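Local structure of dipeptide Epimerase (Enterococcus faecalis V583, 3JVA) at residues I261-M266 with L275-I280. The protein belongs to the enolase superfamily, in the mandelate racemase/muconate lactonizing enzyme family, and carries a magnesium ion in its barrel domain. Residues are numbered along the deposited sequence; the frame is centred on the assembly and turned at random.
Sequences INIKLM and LKINQI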
ATOM      1  N   ILE B 261       6.067  -7.915  23.947  1.00 20.57           N
ATOM      2  CA  ILE B 261       5.219  -9.097  23.844  1.00 21.30           C
ATOM      3  C   ILE B 261       5.418 -10.009  25.047  1.00 20.63           C
ATOM      4  O   ILE B 261       6.547 -10.324  25.418  1.00 20.17           O
ATOM      5  CB  ILE B 261       5.500  -9.864  22.528  1.00 22.80           C
ATOM      6  CG1 ILE B 261       4.960  -9.045  21.350  1.00 22.72           C
ATOM      7  CG2 ILE B 261       4.865 -11.255  22.571  1.00 23.47           C
ATOM      8  CD1 ILE B 261       5.278  -9.628  19.975  1.00 24.35           C
ATOM      9  N   ASN B 262       4.307 -10.421  25.650  1.00 19.86           N
ATOM     10  CA  ASN B 262       4.339 -11.283  26.827  1.00 20.74           C
ATOM     11  C   ASN B 262       4.158 -12.742  26.443  1.00 21.31           C
ATOM     12  O   ASN B 262       3.135 -13.135  25.878  1.00 21.67           O
ATOM     13  CB  ASN B 262       3.245 -10.851  27.812  1.00 22.69           C
ATOM     14  CG  ASN B 262       3.409 -11.467  29.196  1.00 21.97           C
ATOM     15  OD1 ASN B 262       4.508 -11.860  29.595  1.00 23.07           O
ATOM     16  ND2 ASN B 262       2.313 -11.527  29.946  1.00 22.11           N
ATOM     17  N   ILE B 263       5.174 -13.537  26.747  1.00 20.41           N
ATOM     18  CA  ILE B 263       5.164 -14.967  26.472  1.00 18.96           C
ATOM     19  C   ILE B 263       4.666 -15.729  27.692  1.00 19.67           C
ATOM     20  O   ILE B 263       4.961 -15.347  28.823  1.00 19.17           O
ATOM     21  CB  ILE B 263       6.600 -15.496  26.209  1.00 19.61           C
ATOM     22  CG1 ILE B 263       7.215 -14.808  24.992  1.00 17.84           C
ATOM     23  CG2 ILE B 263       6.579 -17.018  26.046  1.00 20.43           C
ATOM     24  CD1 ILE B 263       8.709 -15.104  24.831  1.00 20.34           C
ATOM     25  N   LYS B 264       3.896 -16.791  27.466  1.00 18.67           N
ATOM     26  CA  LYS B 264       3.468 -17.673  28.552  1.00 18.35           C
ATOM     27  C   LYS B 264       3.610 -19.081  27.985  1.00 17.97           C
ATOM     28  O   LYS B 264       3.070 -19.381  26.923  1.00 18.03           O
ATOM     29  CB  LYS B 264       2.027 -17.421  28.984  1.00 18.16           C
ATOM     30  CG  LYS B 264       1.857 -16.126  29.761  1.00 17.65           C
ATOM     31  CD  LYS B 264       0.430 -15.949  30.258  1.00 18.43           C
ATOM     32  CE  LYS B 264       0.263 -14.578  30.916  1.00 19.99           C
ATOM     33  NZ  LYS B 264      -1.137 -14.357  31.384  1.00 21.61           N
ATOM     34  N   LEU B 265       4.350 -19.938  28.677  1.00 17.69           N
ATOM     35  CA  LEU B 265       4.544 -21.299  28.183  1.00 18.11           C
ATOM     36  C   LEU B 265       3.226 -22.036  27.958  1.00 19.65           C
ATOM     37  O   LEU B 265       3.115 -22.850  27.036  1.00 18.61           O
ATOM     38  CB  LEU B 265       5.433 -22.103  29.144  1.00 18.10           C
ATOM     39  CG  LEU B 265       6.855 -21.573  29.361  1.00 19.64           C
ATOM     40  CD1 LEU B 265       7.631 -22.555  30.220  1.00 19.90           C
ATOM     41  CD2 LEU B 265       7.558 -21.367  28.017  1.00 19.26           C
ATOM     42  N   MET B 266       2.221 -21.741  28.785  1.00 19.18           N
ATOM     43  CA  MET B 266       0.923 -22.400  28.665  1.00 18.95           C
ATOM     44  C   MET B 266       0.048 -21.833  27.543  1.00 20.14           C
ATOM     45  O   MET B 266      -1.064 -22.312  27.322  1.00 20.44           O
ATOM     46  CB  MET B 266       0.173 -22.345  29.996  1.00 19.57           C
ATOM     47  CG  MET B 266       0.941 -22.958  31.172  1.00 17.52           C
ATOM     48  SD  MET B 266       1.655 -24.616  30.852  1.00 20.41           S
ATOM     49  CE  MET B 266       3.005 -24.618  32.075  1.00 19.93           C
ATOM     50  N   LEU B 275      10.940 -19.990  22.503  1.00 18.21           N
ATOM     51  CA  LEU B 275      12.205 -19.546  21.937  1.00 19.05           C
ATOM     52  C   LEU B 275      11.982 -18.868  20.587  1.00 18.74           C
ATOM     53  O   LEU B 275      12.612 -17.854  20.286  1.00 18.69           O
ATOM     54  CB  LEU B 275      13.165 -20.729  21.785  1.00 17.27           C
ATOM     55  CG  LEU B 275      13.817 -21.183  23.092  1.00 18.42           C
ATOM     56  CD1 LEU B 275      14.487 -22.542  22.880  1.00 21.08           C
ATOM     57  CD2 LEU B 275      14.821 -20.137  23.561  1.00 19.39           C
ATOM     58  N   LYS B 276      11.079 -19.421  19.781  1.00 18.65           N
ATOM     59  CA  LYS B 276      10.779 -18.846  18.470  1.00 18.16           C
ATOM     60  C   LYS B 276      10.195 -17.453  18.638  1.00 19.27           C
ATOM     61  O   LYS B 276      10.574 -16.514  17.936  1.00 17.57           O
ATOM     62  CB  LYS B 276       9.768 -19.710  17.717  1.00 19.12           C
ATOM     63  CG  LYS B 276      10.259 -21.100  17.346  1.00 21.51           C
ATOM     64  CD  LYS B 276       9.165 -21.835  16.598  1.00 24.16           C
ATOM     65  CE  LYS B 276       9.550 -23.262  16.270  1.00 25.94           C
ATOM     66  NZ  LYS B 276       8.382 -23.974  15.676  1.00 30.52           N
ATOM     67  N   ILE B 277       9.248 -17.329  19.562  1.00 19.22           N
ATOM     68  CA  ILE B 277       8.625 -16.036  19.810  1.00 18.68           C
ATOM     69  C   ILE B 277       9.679 -14.999  20.185  1.00 18.71           C
ATOM     70  O   ILE B 277       9.718 -13.908  19.622  1.00 18.23           O
ATOM     71  CB  ILE B 277       7.575 -16.121  20.947  1.00 18.17           C
ATOM     72  CG1 ILE B 277       6.390 -16.982  20.493  1.00 19.80           C
ATOM     73  CG2 ILE B 277       7.101 -14.710  21.318  1.00 18.87           C
ATOM     74  CD1 ILE B 277       5.416 -17.355  21.607  1.00 20.26           C
ATOM     75  N   ASN B 278      10.546 -15.343  21.132  1.00 19.10           N
ATOM     76  CA  ASN B 278      11.572 -14.403  21.550  1.00 19.96           C
ATOM     77  C   ASN B 278      12.555 -14.020  20.441  1.00 19.82           C
ATOM     78  O   ASN B 278      12.938 -12.857  20.334  1.00 18.45           O
ATOM     79  CB  ASN B 278      12.345 -14.943  22.750  1.00 18.56           C
ATOM     80  CG  ASN B 278      13.304 -13.923  23.309  1.00 18.56           C
ATOM     81  OD1 ASN B 278      12.903 -12.810  23.645  1.00 20.38           O
ATOM     82  ND2 ASN B 278      14.582 -14.287  23.404  1.00 20.40           N
ATOM     83  N   GLN B 279      12.970 -14.987  19.623  1.00 19.45           N
ATOM     84  CA  GLN B 279      13.907 -14.694  18.536  1.00 19.56           C
ATOM     85  C   GLN B 279      13.254 -13.808  17.482  1.00 18.64           C
ATOM     86  O   GLN B 279      13.902 -12.939  16.904  1.00 18.46           O
ATOM     87  CB  GLN B 279      14.392 -15.984  17.870  1.00 22.91           C
ATOM     88  CG  GLN B 279      15.146 -16.917  18.795  1.00 27.68           C
ATOM     89  CD  GLN B 279      15.457 -18.245  18.130  1.00 31.41           C
ATOM     90  OE1 GLN B 279      14.677 -18.741  17.307  1.00 32.08           O
ATOM     91  NE2 GLN B 279      16.586 -18.835  18.491  1.00 33.61           N
ATOM     92  N   ILE B 280      11.971 -14.040  17.220  1.00 18.64           N
ATOM     93  CA  ILE B 280      11.249 -13.225  16.249  1.00 18.80           C
ATOM     94  C   ILE B 280      11.164 -11.792  16.774  1.00 18.78           C
ATOM     95  O   ILE B 280      11.425 -10.833  16.040  1.00 19.20           O
ATOM     96  CB  ILE B 280       9.818 -13.761  16.023  1.00 19.99           C
ATOM     97  CG1 ILE B 280       9.878 -15.074  15.230  1.00 18.52           C
ATOM     98  CG2 ILE B 280       8.976 -12.714  15.285  1.00 20.53           C
ATOM     99  CD1 ILE B 280       8.576 -15.868  15.238  1.00 19.08           C
TER
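Ile263 and Ile277 make the heart of this contact, where the outward-facing side of a barrel strand meets the helix that covers it. The two side chains pass alongside one another, running in opposite senses, and the methyl CG2 of Ile277 lies against the CG1–CD1 arm of Ile263, 3.7 Å from its CG1 and 3.9 Å from its CD1. Both residues share one rotamer, with CG1 anti to the carbonyl carbon and CG2 anti to the backbone N (chi1 -61° in Ile263, -67° in Ile277), yet they use different branches: Ile277 turns its CG2 methyl to the strand, while Ile263 touches with its extended CG1–CD1 arm. CD1 of Ile263 reaches the helix backbone, 4.1 Å from N of Asn278. No hydrogen bond crosses between strand and helix; apolar packing joins them, with Ala274 and Cys288 also touching Ile263.

Packing slackens toward Ile261, whose CG2 comes only to 4.3 Å from CG2 of Ile277; this side chain is shared with Leu252 of the neighbouring helix 246-255 and with Cys281. Asn278 offers the strand its CB, while its OD1 is hydrogen-bonded to Asn313. The far side of the helix is more open: Leu275, Lys276 and Gln279 are partly exposed, and Lys276 and Gln279 pack on Gln279 and Lys276, respectively, of the second subunit. On the strand's other face, Asn262 leaves the backbone away from the helix, and its ND2 makes a weak hydrogen bond to Glu215, a magnesium ligand. Strand 260-263 and helix 271-284 run nearly antiparallel, at 163° between the short segments, as expected for a beta-alpha unit of the TIM-type barrel in the enolase superfamily.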